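Long-range contacts in ABC transporter substrate-binding protein (PDB 6TFX), which binds the opine mannopinic acid as the periplasmic solute-binding protein of an ABC transporter, probably delivering it for import: residues Asp264-Gln269 with Leu321-Phe326; Trp69-Arg74 with Val124-Thr129; Gly168-Glu173 with Pro194-Ile199; Leu56-Glu61 with Leu73-Lys78. All coordinates share one frame; numbering follows the deposited sequence.

Contact 1: Asp264-Gln269 with Leu321-Phe326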
loop_
_atom_site.group_PDB
_atom_site.type_symbol
_atom_site.label_atom_id
_atom_site.label_comp_id
_atom_site.label_asym_id
_atom_site.label_seq_id
_atom_site.Cartn_x
_atom_site.Cartn_y
_atom_site.Cartn_z
ATOM N N ASP A 264 -10.849 -27.843 3.341
ATOM C CA ASP A 264 -11.830 -28.495 2.472
ATOM C C ASP A 264 -12.332 -27.402 1.513
ATOM O O ASP A 264 -12.898 -26.389 1.951
ATOM C CB ASP A 264 -13.004 -29.041 3.297
ATOM C CG ASP A 264 -14.033 -29.857 2.516
ATOM O OD1 ASP A 264 -14.173 -29.644 1.287
ATOM O OD2 ASP A 264 -14.696 -30.710 3.127
ATOM N N ILE A 265 -12.106 -27.581 0.202
ATOM C CA ILE A 265 -12.551 -26.582 -0.775
ATOM C C ILE A 265 -14.047 -26.269 -0.655
ATOM O O ILE A 265 -14.442 -25.130 -0.913
ATOM C CB ILE A 265 -12.142 -26.984 -2.216
ATOM C CG1 ILE A 265 -12.228 -25.750 -3.166
ATOM C CG2 ILE A 265 -12.930 -28.227 -2.725
ATOM C CD1 ILE A 265 -11.559 -25.904 -4.535
ATOM N N ARG A 266 -14.883 -27.261 -0.266
ATOM C CA ARG A 266 -16.340 -27.022 -0.136
ATOM C C ARG A 266 -16.645 -25.956 0.910
ATOM O O ARG A 266 -17.598 -25.187 0.751
ATOM C CB ARG A 266 -17.078 -28.315 0.180
ATOM C CG ARG A 266 -16.957 -29.323 -0.961
ATOM C CD ARG A 266 -17.492 -30.682 -0.538
ATOM N NE ARG A 266 -16.682 -31.263 0.534
ATOM C CZ ARG A 266 -16.843 -32.490 1.008
ATOM N NH1 ARG A 266 -17.779 -33.286 0.505
ATOM N NH2 ARG A 266 -16.071 -32.934 1.992
ATOM N N VAL A 267 -15.855 -25.923 1.991
ATOM C CA VAL A 267 -16.045 -24.918 3.048
ATOM C C VAL A 267 -15.665 -23.542 2.508
ATOM O O VAL A 267 -16.347 -22.555 2.788
ATOM C CB VAL A 267 -15.291 -25.286 4.347
ATOM C CG1 VAL A 267 -15.505 -24.226 5.433
ATOM C CG2 VAL A 267 -15.731 -26.662 4.852
ATOM N N ARG A 268 -14.575 -23.472 1.722
ATOM C CA ARG A 268 -14.139 -22.187 1.140
ATOM C C ARG A 268 -15.190 -21.722 0.122
ATOM O O ARG A 268 -15.573 -20.545 0.096
ATOM C CB ARG A 268 -12.770 -22.341 0.447
ATOM C CG ARG A 268 -11.680 -22.765 1.424
ATOM C CD ARG A 268 -10.273 -22.473 0.913
ATOM N NE ARG A 268 -9.955 -23.144 -0.353
ATOM C CZ ARG A 268 -9.406 -24.351 -0.441
ATOM N NH1 ARG A 268 -9.252 -25.099 0.647
ATOM N NH2 ARG A 268 -9.076 -24.852 -1.625
ATOM N N GLN A 269 -15.669 -22.648 -0.733
ATOM C CA GLN A 269 -16.704 -22.318 -1.710
ATOM C C GLN A 269 -17.967 -21.822 -1.001
ATOM O O GLN A 269 -18.571 -20.831 -1.426
ATOM C CB GLN A 269 -17.047 -23.545 -2.559
ATOM C CG GLN A 269 -15.923 -23.924 -3.522
ATOM C CD GLN A 269 -16.173 -25.272 -4.163
ATOM O OE1 GLN A 269 -16.822 -26.163 -3.586
ATOM N NE2 GLN A 269 -15.642 -25.450 -5.375
ATOM N N LEU A 321 -21.871 -26.661 3.172
ATOM C CA LEU A 321 -21.440 -26.917 4.558
ATOM C C LEU A 321 -21.982 -28.251 5.050
ATOM O O LEU A 321 -21.254 -28.980 5.725
ATOM C CB LEU A 321 -21.870 -25.787 5.512
ATOM C CG LEU A 321 -21.135 -24.459 5.295
ATOM C CD1 LEU A 321 -21.543 -23.425 6.324
ATOM C CD2 LEU A 321 -19.598 -24.671 5.342
ATOM N N ALA A 322 -23.243 -28.584 4.722
ATOM C CA ALA A 322 -23.813 -29.883 5.166
ATOM C C ALA A 322 -23.026 -31.049 4.524
ATOM O O ALA A 322 -22.669 -32.002 5.226
ATOM C CB ALA A 322 -25.304 -29.965 4.805
ATOM N N GLU A 323 -22.672 -30.934 3.225
ATOM C CA GLU A 323 -21.867 -31.948 2.511
ATOM C C GLU A 323 -20.478 -32.111 3.158
ATOM O O GLU A 323 -19.924 -33.219 3.172
ATOM C CB GLU A 323 -21.669 -31.551 1.040
ATOM C CG GLU A 323 -22.902 -31.732 0.172
ATOM C CD GLU A 323 -22.785 -31.242 -1.263
ATOM O OE1 GLU A 323 -21.656 -30.923 -1.705
ATOM O OE2 GLU A 323 -23.830 -31.187 -1.951
ATOM N N ALA A 324 -19.910 -30.991 3.663
ATOM C CA ALA A 324 -18.583 -30.961 4.285
ATOM C C ALA A 324 -18.596 -31.429 5.748
ATOM O O ALA A 324 -17.536 -31.470 6.383
ATOM C CB ALA A 324 -17.989 -29.556 4.185
ATOM N N GLY A 325 -19.780 -31.741 6.271
ATOM C CA GLY A 325 -19.946 -32.252 7.633
ATOM C C GLY A 325 -20.259 -31.215 8.696
ATOM O O GLY A 325 -20.067 -31.473 9.897
ATOM N N PHE A 326 -20.797 -30.054 8.267
ATOM C CA PHE A 326 -21.180 -28.966 9.157
ATOM C C PHE A 326 -22.681 -28.665 8.997
ATOM O O PHE A 326 -23.040 -27.599 8.483
ATOM C CB PHE A 326 -20.336 -27.718 8.860
ATOM C CG PHE A 326 -18.875 -27.945 9.147
ATOM C CD1 PHE A 326 -18.379 -27.826 10.440
ATOM C CD2 PHE A 326 -17.997 -28.301 8.125
ATOM C CE1 PHE A 326 -17.025 -28.066 10.710
ATOM C CE2 PHE A 326 -16.645 -28.537 8.396
ATOM C CZ PHE A 326 -16.176 -28.421 9.684
HETATM O O HOH W 1 -14.955 -30.920 5.708
HETATM O O HOH W 2 -19.775 -32.925 -1.633
#

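Contact 2: Trp69-Arg74 with Val124-Thr129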
loop_
_atom_site.group_PDB
_atom_site.type_symbol
_atom_site.label_atom_id
_atom_site.label_comp_id
_atom_site.label_asym_id
_atom_site.label_seq_id
_atom_site.Cartn_x
_atom_site.Cartn_y
_atom_site.Cartn_z
ATOM N N TRP A 69 22.211 -0.139 -16.146
ATOM C CA TRP A 69 21.638 1.203 -16.048
ATOM C C TRP A 69 22.577 2.110 -15.280
ATOM O O TRP A 69 23.037 1.743 -14.193
ATOM C CB TRP A 69 20.294 1.129 -15.339
ATOM C CG TRP A 69 19.254 0.412 -16.148
ATOM C CD1 TRP A 69 19.182 -0.931 -16.395
ATOM C CD2 TRP A 69 18.117 0.998 -16.788
ATOM N NE1 TRP A 69 18.082 -1.215 -17.170
ATOM C CE2 TRP A 69 17.396 -0.053 -17.407
ATOM C CE3 TRP A 69 17.603 2.312 -16.853
ATOM C CZ2 TRP A 69 16.204 0.169 -18.105
ATOM C CZ3 TRP A 69 16.419 2.533 -17.556
ATOM C CH2 TRP A 69 15.733 1.470 -18.168
ATOM N N THR A 70 22.830 3.303 -15.826
ATOM C CA THR A 70 23.735 4.255 -15.174
ATOM C C THR A 70 22.946 5.507 -14.823
ATOM O O THR A 70 22.343 6.112 -15.709
ATOM C CB THR A 70 24.942 4.559 -16.073
ATOM O OG1 THR A 70 25.579 3.317 -16.413
ATOM C CG2 THR A 70 25.955 5.479 -15.388
ATOM N N PHE A 71 22.928 5.849 -13.530
ATOM C CA PHE A 71 22.220 7.018 -13.011
ATOM C C PHE A 71 23.194 8.102 -12.602
ATOM O O PHE A 71 24.122 7.829 -11.842
ATOM C CB PHE A 71 21.348 6.644 -11.795
ATOM C CG PHE A 71 20.161 5.790 -12.172
ATOM C CD1 PHE A 71 20.302 4.417 -12.369
ATOM C CD2 PHE A 71 18.906 6.360 -12.367
ATOM C CE1 PHE A 71 19.222 3.643 -12.795
ATOM C CE2 PHE A 71 17.817 5.576 -12.757
ATOM C CZ PHE A 71 17.986 4.228 -12.988
ATOM N N LYS A 72 22.977 9.324 -13.105
ATOM C CA LYS A 72 23.823 10.464 -12.766
ATOM C C LYS A 72 23.092 11.257 -11.701
ATOM O O LYS A 72 21.967 11.715 -11.921
ATOM C CB LYS A 72 24.150 11.324 -14.002
ATOM C CG LYS A 72 25.091 10.625 -14.991
ATOM C CD LYS A 72 26.543 10.620 -14.512
ATOM C CE LYS A 72 27.464 9.839 -15.418
ATOM N NZ LYS A 72 28.864 9.866 -14.915
ATOM N N LEU A 73 23.700 11.364 -10.533
ATOM C CA LEU A 73 23.048 12.032 -9.420
ATOM C C LEU A 73 23.185 13.517 -9.487
ATOM O O LEU A 73 24.204 14.048 -9.939
ATOM C CB LEU A 73 23.585 11.542 -8.058
ATOM C CG LEU A 73 23.614 10.023 -7.840
ATOM C CD1 LEU A 73 23.946 9.719 -6.412
ATOM C CD2 LEU A 73 22.286 9.379 -8.210
ATOM N N ARG A 74 22.164 14.195 -8.983
ATOM C CA ARG A 74 22.208 15.630 -8.852
ATOM C C ARG A 74 23.306 15.988 -7.841
ATOM O O ARG A 74 23.377 15.352 -6.774
ATOM C CB ARG A 74 20.886 16.115 -8.298
ATOM C CG ARG A 74 20.096 16.864 -9.270
ATOM C CD ARG A 74 18.851 17.305 -8.562
ATOM N NE ARG A 74 17.690 16.603 -9.090
ATOM C CZ ARG A 74 17.031 16.974 -10.184
ATOM N NH1 ARG A 74 17.441 18.025 -10.894
ATOM N NH2 ARG A 74 15.957 16.303 -10.577
ATOM N N VAL A 124 25.820 6.057 -10.216
ATOM C CA VAL A 124 25.408 4.743 -9.715
ATOM C C VAL A 124 25.171 3.834 -10.920
ATOM O O VAL A 124 24.446 4.218 -11.841
ATOM C CB VAL A 124 24.094 4.870 -8.885
ATOM C CG1 VAL A 124 23.587 3.489 -8.453
ATOM C CG2 VAL A 124 24.305 5.764 -7.664
ATOM N N ARG A 125 25.735 2.623 -10.884
ATOM C CA ARG A 125 25.523 1.649 -11.940
ATOM C C ARG A 125 24.717 0.501 -11.335
ATOM O O ARG A 125 25.139 -0.088 -10.347
ATOM C CB ARG A 125 26.856 1.117 -12.470
ATOM C CG ARG A 125 26.716 0.068 -13.590
ATOM C CD ARG A 125 28.069 -0.546 -13.965
ATOM N NE ARG A 125 28.992 0.460 -14.477
ATOM C CZ ARG A 125 30.317 0.347 -14.454
ATOM N NH1 ARG A 125 30.890 -0.736 -13.938
ATOM N NH2 ARG A 125 31.079 1.319 -14.941
ATOM N N ILE A 126 23.565 0.192 -11.938
ATOM C CA ILE A 126 22.721 -0.924 -11.489
ATOM C C ILE A 126 22.773 -1.979 -12.600
ATOM O O ILE A 126 22.458 -1.678 -13.749
ATOM C CB ILE A 126 21.261 -0.468 -11.239
ATOM C CG1 ILE A 126 21.231 0.612 -10.121
ATOM C CG2 ILE A 126 20.361 -1.669 -10.899
ATOM C CD1 ILE A 126 19.899 1.271 -9.912
ATOM N N THR A 127 23.187 -3.196 -12.251
ATOM C CA THR A 127 23.266 -4.291 -13.215
ATOM C C THR A 127 22.155 -5.266 -12.829
ATOM O O THR A 127 21.988 -5.598 -11.646
ATOM C CB THR A 127 24.646 -4.978 -13.123
ATOM O OG1 THR A 127 25.662 -4.012 -13.415
ATOM C CG2 THR A 127 24.782 -6.172 -14.100
ATOM N N LEU A 128 21.420 -5.736 -13.849
ATOM C CA LEU A 128 20.292 -6.649 -13.685
ATOM C C LEU A 128 20.656 -8.043 -14.150
ATOM O O LEU A 128 21.486 -8.194 -15.053
ATOM C CB LEU A 128 19.087 -6.148 -14.526
ATOM C CG LEU A 128 18.682 -4.681 -14.287
ATOM C CD1 LEU A 128 17.526 -4.274 -15.223
ATOM C CD2 LEU A 128 18.305 -4.444 -12.845
ATOM N N THR A 129 19.966 -9.047 -13.587
ATOM C CA THR A 129 20.160 -10.446 -14.006
ATOM C C THR A 129 19.377 -10.716 -15.308
ATOM O O THR A 129 19.616 -11.726 -15.962
ATOM C CB THR A 129 19.699 -11.417 -12.904
ATOM O OG1 THR A 129 18.279 -11.335 -12.758
ATOM C CG2 THR A 129 20.376 -11.166 -11.575
HETATM O O HOH W 3 28.115 2.788 -15.684
#

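Contact 3: Gly168-Glu173 with Pro194-Ile199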
loop_
_atom_site.group_PDB
_atom_site.type_symbol
_atom_site.label_atom_id
_atom_site.label_comp_id
_atom_site.label_asym_id
_atom_site.label_seq_id
_atom_site.Cartn_x
_atom_site.Cartn_y
_atom_site.Cartn_z
ATOM N N GLY A 168 13.890 14.452 1.488
ATOM C CA GLY A 168 12.572 14.944 1.092
ATOM C C GLY A 168 12.279 16.332 1.643
ATOM O O GLY A 168 13.075 16.913 2.414
ATOM N N PRO A 169 11.103 16.877 1.273
ATOM C CA PRO A 169 10.799 18.274 1.642
ATOM C C PRO A 169 10.488 18.528 3.108
ATOM O O PRO A 169 10.541 19.682 3.527
ATOM C CB PRO A 169 9.595 18.626 0.747
ATOM C CG PRO A 169 8.965 17.288 0.383
ATOM C CD PRO A 169 10.132 16.333 0.295
ATOM N N PHE A 170 10.111 17.474 3.885
ATOM C CA PHE A 170 9.785 17.672 5.301
ATOM C C PHE A 170 10.586 16.722 6.157
ATOM O O PHE A 170 10.831 15.597 5.752
ATOM C CB PHE A 170 8.276 17.499 5.545
ATOM C CG PHE A 170 7.474 18.523 4.771
ATOM C CD1 PHE A 170 7.302 19.814 5.264
ATOM C CD2 PHE A 170 6.945 18.217 3.521
ATOM C CE1 PHE A 170 6.623 20.788 4.513
ATOM C CE2 PHE A 170 6.246 19.185 2.783
ATOM C CZ PHE A 170 6.115 20.467 3.269
ATOM N N GLN A 171 10.928 17.151 7.364
ATOM C CA GLN A 171 11.702 16.319 8.290
ATOM C C GLN A 171 10.932 16.137 9.559
ATOM O O GLN A 171 10.163 17.010 9.947
ATOM C CB GLN A 171 13.061 16.969 8.613
ATOM C CG GLN A 171 12.937 18.378 9.221
ATOM C CD GLN A 171 14.001 19.310 8.713
ATOM O OE1 GLN A 171 14.979 18.895 8.089
ATOM N NE2 GLN A 171 13.818 20.598 8.946
ATOM N N VAL A 172 11.183 15.029 10.255
ATOM C CA VAL A 172 10.514 14.786 11.519
ATOM C C VAL A 172 11.243 15.571 12.590
ATOM O O VAL A 172 12.419 15.300 12.851
ATOM C CB VAL A 172 10.420 13.280 11.849
ATOM C CG1 VAL A 172 9.912 13.048 13.276
ATOM C CG2 VAL A 172 9.537 12.563 10.837
ATOM N N GLU A 173 10.562 16.564 13.176
ATOM C CA GLU A 173 11.147 17.343 14.267
ATOM C C GLU A 173 10.974 16.579 15.590
ATOM O O GLU A 173 11.912 16.510 16.396
ATOM C CB GLU A 173 10.493 18.721 14.343
ATOM C CG GLU A 173 11.121 19.623 15.395
ATOM C CD GLU A 173 10.480 20.992 15.468
ATOM O OE1 GLU A 173 9.362 21.102 16.024
ATOM O OE2 GLU A 173 11.097 21.957 14.965
ATOM N N PRO A 194 10.112 24.539 1.133
ATOM C CA PRO A 194 8.649 24.453 1.112
ATOM C C PRO A 194 7.940 25.738 1.514
ATOM O O PRO A 194 8.447 26.528 2.324
ATOM C CB PRO A 194 8.348 23.322 2.103
ATOM C CG PRO A 194 9.554 22.437 1.995
ATOM C CD PRO A 194 10.693 23.404 1.893
ATOM N N LYS A 195 6.737 25.927 0.956
ATOM C CA LYS A 195 5.879 27.073 1.295
ATOM C C LYS A 195 5.267 26.877 2.678
ATOM O O LYS A 195 4.987 27.854 3.365
ATOM C CB LYS A 195 4.788 27.253 0.239
ATOM C CG LYS A 195 5.390 27.708 -1.073
ATOM C CD LYS A 195 4.312 27.892 -2.118
ATOM C CE LYS A 195 4.980 28.269 -3.421
ATOM N NZ LYS A 195 3.984 28.631 -4.458
ATOM N N LEU A 196 5.091 25.617 3.095
ATOM C CA LEU A 196 4.610 25.310 4.444
ATOM C C LEU A 196 5.832 25.239 5.359
ATOM O O LEU A 196 6.864 24.700 4.964
ATOM C CB LEU A 196 3.892 23.946 4.485
ATOM C CG LEU A 196 2.628 23.793 3.643
ATOM C CD1 LEU A 196 2.140 22.369 3.726
ATOM C CD2 LEU A 196 1.520 24.733 4.114
ATOM N N SER A 197 5.711 25.746 6.574
ATOM C CA SER A 197 6.813 25.692 7.532
ATOM C C SER A 197 6.686 24.475 8.435
ATOM O O SER A 197 7.700 23.961 8.908
ATOM C CB SER A 197 6.820 26.960 8.382
ATOM O OG SER A 197 5.586 27.032 9.073
ATOM N N LYS A 198 5.444 23.997 8.657
ATOM C CA LYS A 198 5.191 22.888 9.572
ATOM C C LYS A 198 3.969 22.072 9.184
ATOM O O LYS A 198 3.015 22.610 8.615
ATOM C CB LYS A 198 4.972 23.471 10.996
ATOM C CG LYS A 198 5.116 22.472 12.148
ATOM C CD LYS A 198 4.943 23.149 13.509
ATOM C CE LYS A 198 3.635 22.764 14.135
ATOM N NZ LYS A 198 3.585 23.129 15.578
ATOM N N ILE A 199 4.008 20.776 9.507
ATOM C CA ILE A 199 2.889 19.854 9.367
ATOM C C ILE A 199 2.664 19.250 10.751
ATOM O O ILE A 199 3.605 18.707 11.340
ATOM C CB ILE A 199 3.100 18.731 8.322
ATOM C CG1 ILE A 199 3.406 19.309 6.913
ATOM C CG2 ILE A 199 1.884 17.772 8.277
ATOM C CD1 ILE A 199 3.992 18.245 5.954
#

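Contact 4: Leu56-Glu61 with Leu73-Lys78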
loop_
_atom_site.group_PDB
_atom_site.type_symbol
_atom_site.label_atom_id
_atom_site.label_comp_id
_atom_site.label_asym_id
_atom_site.label_seq_id
_atom_site.Cartn_x
_atom_site.Cartn_y
_atom_site.Cartn_z
ATOM N N LEU A 56 16.383 12.292 -7.244
ATOM C CA LEU A 56 17.817 12.431 -6.908
ATOM C C LEU A 56 18.683 12.307 -8.174
ATOM O O LEU A 56 19.696 13.007 -8.300
ATOM C CB LEU A 56 18.219 11.366 -5.891
ATOM C CG LEU A 56 19.711 11.213 -5.616
ATOM C CD1 LEU A 56 20.317 12.489 -4.947
ATOM C CD2 LEU A 56 19.932 10.009 -4.736
ATOM N N ALA A 57 18.298 11.387 -9.095
ATOM C CA ALA A 57 19.020 11.227 -10.373
ATOM C C ALA A 57 18.592 12.336 -11.326
ATOM O O ALA A 57 17.397 12.485 -11.572
ATOM C CB ALA A 57 18.704 9.885 -11.005
ATOM N N GLU A 58 19.541 13.092 -11.878
ATOM C CA GLU A 58 19.153 14.134 -12.837
ATOM C C GLU A 58 18.970 13.522 -14.244
ATOM O O GLU A 58 18.232 14.070 -15.062
ATOM C CB GLU A 58 20.162 15.293 -12.856
ATOM C CG GLU A 58 21.586 14.882 -13.178
ATOM C CD GLU A 58 22.603 16.008 -13.150
ATOM O OE1 GLU A 58 22.231 17.146 -12.782
ATOM O OE2 GLU A 58 23.780 15.747 -13.488
ATOM N N SER A 59 19.655 12.389 -14.519
ATOM C CA SER A 59 19.570 11.710 -15.814
ATOM C C SER A 59 19.989 10.258 -15.653
ATOM O O SER A 59 20.595 9.887 -14.644
ATOM C CB SER A 59 20.470 12.394 -16.850
ATOM O OG SER A 59 21.842 12.246 -16.531
ATOM N N TRP A 60 19.655 9.434 -16.640
ATOM C CA TRP A 60 20.042 8.037 -16.611
ATOM C C TRP A 60 20.033 7.497 -18.002
ATOM O O TRP A 60 19.406 8.086 -18.890
ATOM C CB TRP A 60 19.145 7.202 -15.701
ATOM C CG TRP A 60 17.691 7.246 -16.048
ATOM C CD1 TRP A 60 17.003 6.377 -16.848
ATOM C CD2 TRP A 60 16.733 8.199 -15.568
ATOM N NE1 TRP A 60 15.682 6.757 -16.930
ATOM C CE2 TRP A 60 15.488 7.869 -16.144
ATOM C CE3 TRP A 60 16.807 9.291 -14.685
ATOM C CZ2 TRP A 60 14.333 8.625 -15.907
ATOM C CZ3 TRP A 60 15.665 10.034 -14.447
ATOM C CH2 TRP A 60 14.444 9.695 -15.049
ATOM N N GLU A 61 20.709 6.368 -18.191
ATOM C CA GLU A 61 20.752 5.702 -19.476
ATOM C C GLU A 61 20.970 4.221 -19.266
ATOM O O GLU A 61 21.487 3.803 -18.222
ATOM C CB GLU A 61 21.849 6.298 -20.381
ATOM C CG GLU A 61 23.271 6.104 -19.890
ATOM C CD GLU A 61 24.320 6.895 -20.648
ATOM O OE1 GLU A 61 24.218 6.996 -21.893
ATOM O OE2 GLU A 61 25.255 7.409 -19.993
ATOM N N LEU A 73 23.700 11.364 -10.533
ATOM C CA LEU A 73 23.048 12.032 -9.420
ATOM C C LEU A 73 23.185 13.517 -9.487
ATOM O O LEU A 73 24.204 14.048 -9.939
ATOM C CB LEU A 73 23.585 11.542 -8.058
ATOM C CG LEU A 73 23.614 10.023 -7.840
ATOM C CD1 LEU A 73 23.946 9.719 -6.412
ATOM C CD2 LEU A 73 22.286 9.379 -8.210
ATOM N N ARG A 74 22.164 14.195 -8.983
ATOM C CA ARG A 74 22.208 15.630 -8.852
ATOM C C ARG A 74 23.306 15.988 -7.841
ATOM O O ARG A 74 23.377 15.352 -6.774
ATOM C CB ARG A 74 20.886 16.115 -8.298
ATOM C CG ARG A 74 20.096 16.864 -9.270
ATOM C CD ARG A 74 18.851 17.305 -8.562
ATOM N NE ARG A 74 17.690 16.603 -9.090
ATOM C CZ ARG A 74 17.031 16.974 -10.184
ATOM N NH1 ARG A 74 17.441 18.025 -10.894
ATOM N NH2 ARG A 74 15.957 16.303 -10.577
ATOM N N PRO A 75 24.246 16.954 -8.063
ATOM C CA PRO A 75 25.437 17.114 -7.154
ATOM C C PRO A 75 25.342 17.477 -5.619
ATOM O O PRO A 75 26.068 16.878 -4.824
ATOM C CB PRO A 75 26.248 18.232 -7.840
ATOM C CG PRO A 75 25.306 18.872 -8.834
ATOM C CD PRO A 75 24.413 17.761 -9.287
ATOM N N ASP A 76 24.620 18.546 -5.259
ATOM C CA ASP A 76 24.293 19.274 -4.041
ATOM C C ASP A 76 22.893 19.010 -3.464
ATOM O O ASP A 76 22.274 19.941 -2.943
ATOM C CB ASP A 76 24.503 20.795 -4.290
ATOM C CG ASP A 76 25.897 21.165 -4.792
ATOM O OD1 ASP A 76 26.897 20.663 -4.208
ATOM O OD2 ASP A 76 25.990 21.959 -5.765
ATOM N N VAL A 77 22.412 17.743 -3.497
ATOM C CA VAL A 77 21.164 17.381 -2.821
ATOM C C VAL A 77 21.636 17.113 -1.404
ATOM O O VAL A 77 22.557 16.317 -1.211
ATOM C CB VAL A 77 20.442 16.143 -3.396
ATOM C CG1 VAL A 77 19.256 15.740 -2.516
ATOM C CG2 VAL A 77 19.980 16.396 -4.827
ATOM N N LYS A 78 21.065 17.807 -0.436
ATOM C CA LYS A 78 21.490 17.674 0.949
ATOM C C LYS A 78 20.557 16.797 1.774
ATOM O O LYS A 78 19.323 16.925 1.682
ATOM C CB LYS A 78 21.540 19.058 1.635
ATOM C CG LYS A 78 22.249 20.160 0.853
ATOM C CD LYS A 78 23.757 20.097 0.951
ATOM C CE LYS A 78 24.366 21.191 0.111
ATOM N NZ LYS A 78 25.836 21.037 -0.005
#

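Contact 1: Asp264-Gln269 with Leu321-Phe326
Asp-264 OD2, 3.6 Å from Ala-324 CB across the contact, accepts from both Arg-266 NH2 and a water. The bond from NH2 to OD2 measures 2.9 Å. The residue is the N-cap of helix 265-272, a place that suits a short acid: with CG anti to the backbone N (chi1 -175°), OD1 turns back and receives Arg-266 N from above the carboxylate plane. OD1 also takes Arg-266 NE, through its syn lone pair, at 3.1 Å and 164°. This side-on grip on the carboxylate fixes the rotation of the guanidinium and lays one face against the C-terminal end of helix 314-323. There Ala-324 CA sits 3.9 Å above the guanidinium plane, offset toward the rim. That helix end is a Schellman motif in which Gly-325 takes a positive phi; the arginine's charge, close to the last carbonyls, would probably be favourable. Alanine leaves room for the close approach, and Val-267 exploits it by setting CG2 3.7 Å from Ala-324 CB and also against the Phe-326 ring. Its other branch, CG1, meets Leu-321 CD2 at 4.1 Å, the side chains crossing at about a right angle, and Phe-358 of strand 358-365 touches both. Two waters join the polar groups: the one on Asp-264 OD2 also donates to Ala-324 O, and the second accepts from Arg-266 NH1 and donates to Glu-323 OE1 at 2.7 Å.

Contact 2: Trp69-Arg74 with Val124-Thr129
Trp-69 and Ile-126 exchange two backbone hydrogen bonds, with Trp-69 N to Ile-126 O at 2.9 Å and 178°. Phe-71 and Val-124 do the same, Phe-71 N reaching Val-124 O at 2.8 Å. Between them lies the non-hydrogen-bonded pair Thr-70 with Arg-125, where CA-H...O contacts run from Arg-125 CA to Trp-69 O and from Thr-70 CA to Val-124 O. Strands 68-73 and 123-128 are the central strands of a four-stranded antiparallel sheet, ordered 57-62, 68-73, 123-128, 113-118. Apolar contacts gather on the face carrying Trp-69, Phe-71, Val-124 and Ile-126. There Val-91 and Leu-95 of helix 88-98 cover Val-124 and Ile-126, which suits branched residues, while Phe-71 packs on Trp-60. Ile-126 holds CG1 anti to the carbonyl carbon (chi1 -61°), placing its longer branch beside the Phe-71 ring, with CD1 3.8 Å from CE1. Leu-128 CD1 lies 3.9 Å from Trp-69 CD1; the indole NE1 hydrogen-bonds Gln-66 O. Farther along, Leu-73 CD1 meets Val-124 CG2 at 4.2 Å. Polar contact belongs to the other face: one water, at the guanidinium edge, joins Thr-70 OG1 to Arg-125 NE, at 2.8 Å from NE.

Contact 3: Gly168-Glu173 with Pro194-Ile199
An apolar contact with a CH-pi component joins the starts of two strands of the large mixed sheet, with the ring of Phe-170 held between Ile-199 and Pro-194. Strands 170-176 and 198-203 both pair with strand 180-185 rather than with each other, so the contact is carried largely by side chains. Phe-170 has CG anti to the carbonyl carbon (chi1 -62°), which places the ring between its two partners. On one face Ile-199 CD1 stands 3.6 Å from the ring centroid and only 9° off the normal, almost over the centre. The long branch of isoleucine suits this place because it can bring a terminal methyl down onto the ring, the two side chains crossing at about a right angle. Pro-194 lies over the opposite face, its CB near the outer end of the ring, 3.8 Å from Phe-170 CZ. At the rim, Leu-196 O lies near the ring plane, 3.9 Å from Phe-170 CE1, where the slightly positive C-H edge would favour a carbonyl oxygen. Pro-194 also turns CG to Pro-169, approaching its CB at 4.0 Å and its O at 3.3 Å, one puckered ring serving two partners. Around it, Ile-486 touches both Phe-170 and Leu-196, Ala-185 of strand 180-185 meets Pro-194, Met-8 of strand 5-10 backs Ile-199, and Tyr-34 of helix 26-35 hydrogen-bonds the Phe-170 backbone.

Contact 4: Leu56-Glu61 with Leu73-Lys78
Leu-56 sets CG anti to the backbone N (chi1 170°), which turns its branched end to Leu-73 and Val-77, whereas Glu-58 holds CG between the backbone N and the carbonyl carbon (chi1 57°) and lifts its chain beside Arg-74, itself bent at chi3. The backbone join between the segments is a hydrogen bond from Arg-74 N to Leu-56 O, 2.8 Å long and close to straight at 170°. Next to it Ala-57 and Leu-73 form an antiparallel non-hydrogen-bonded pair, with CA atoms 4.2 Å apart; their side chains diverge, and a small residue suits Ala-57 because its methyl lies against Phe-71. Beyond this pair the chain turns a corner at Glu-58, and Glu-58 and Ser-59 both face Lys-72 in a classic beta bulge at the edge of the four-stranded sheet. On the buried side, Leu-56 CD1 packs 3.9 Å from Val-77 CG2, and Leu-56 CG lies 4.1 Å from Leu-73 CD2. Val-91 of helix 88-98 touches both leucines, so apolar residues suit this side. On the outer side Glu-58 CB meets Arg-74 CG at 3.9 Å and also lies over one face of the guanidinium, offset toward its rim. Arg-74 NE is hydrogen-bonded to Asp-55 O, which helps hold the bent chain across the 55-58 backbone. Glu-58 OE1 stays 5.2 Å from Arg-74 NH1, so opposite charges may attract without a salt bridge, and the pair meets through methylenes while the arginine head serves backbone carbonyl oxygen.

Along the chain contact 4 opens first, at Leu-56; the first segment of contact 2 runs into the second segment of contact 4, and contacts 3 and 1 follow. Contacts 4 and 2 share Leu-73 and Arg-74, have centres about 11 Å apart and belong to one antiparallel sheet, in which strand 68-73 lies between 57-62 and 123-128. Contact 3, on the separate mixed sheet, is centred about 21 Å from contact 4. Contact 1 stands apart, its centre about 53 to 58 Å from the others and on the opposite side of the chain's centre from each. Such a spread is consistent with the two-lobed architecture of periplasmic binding proteins, and all four contacts lie away from the ligand and metal sites.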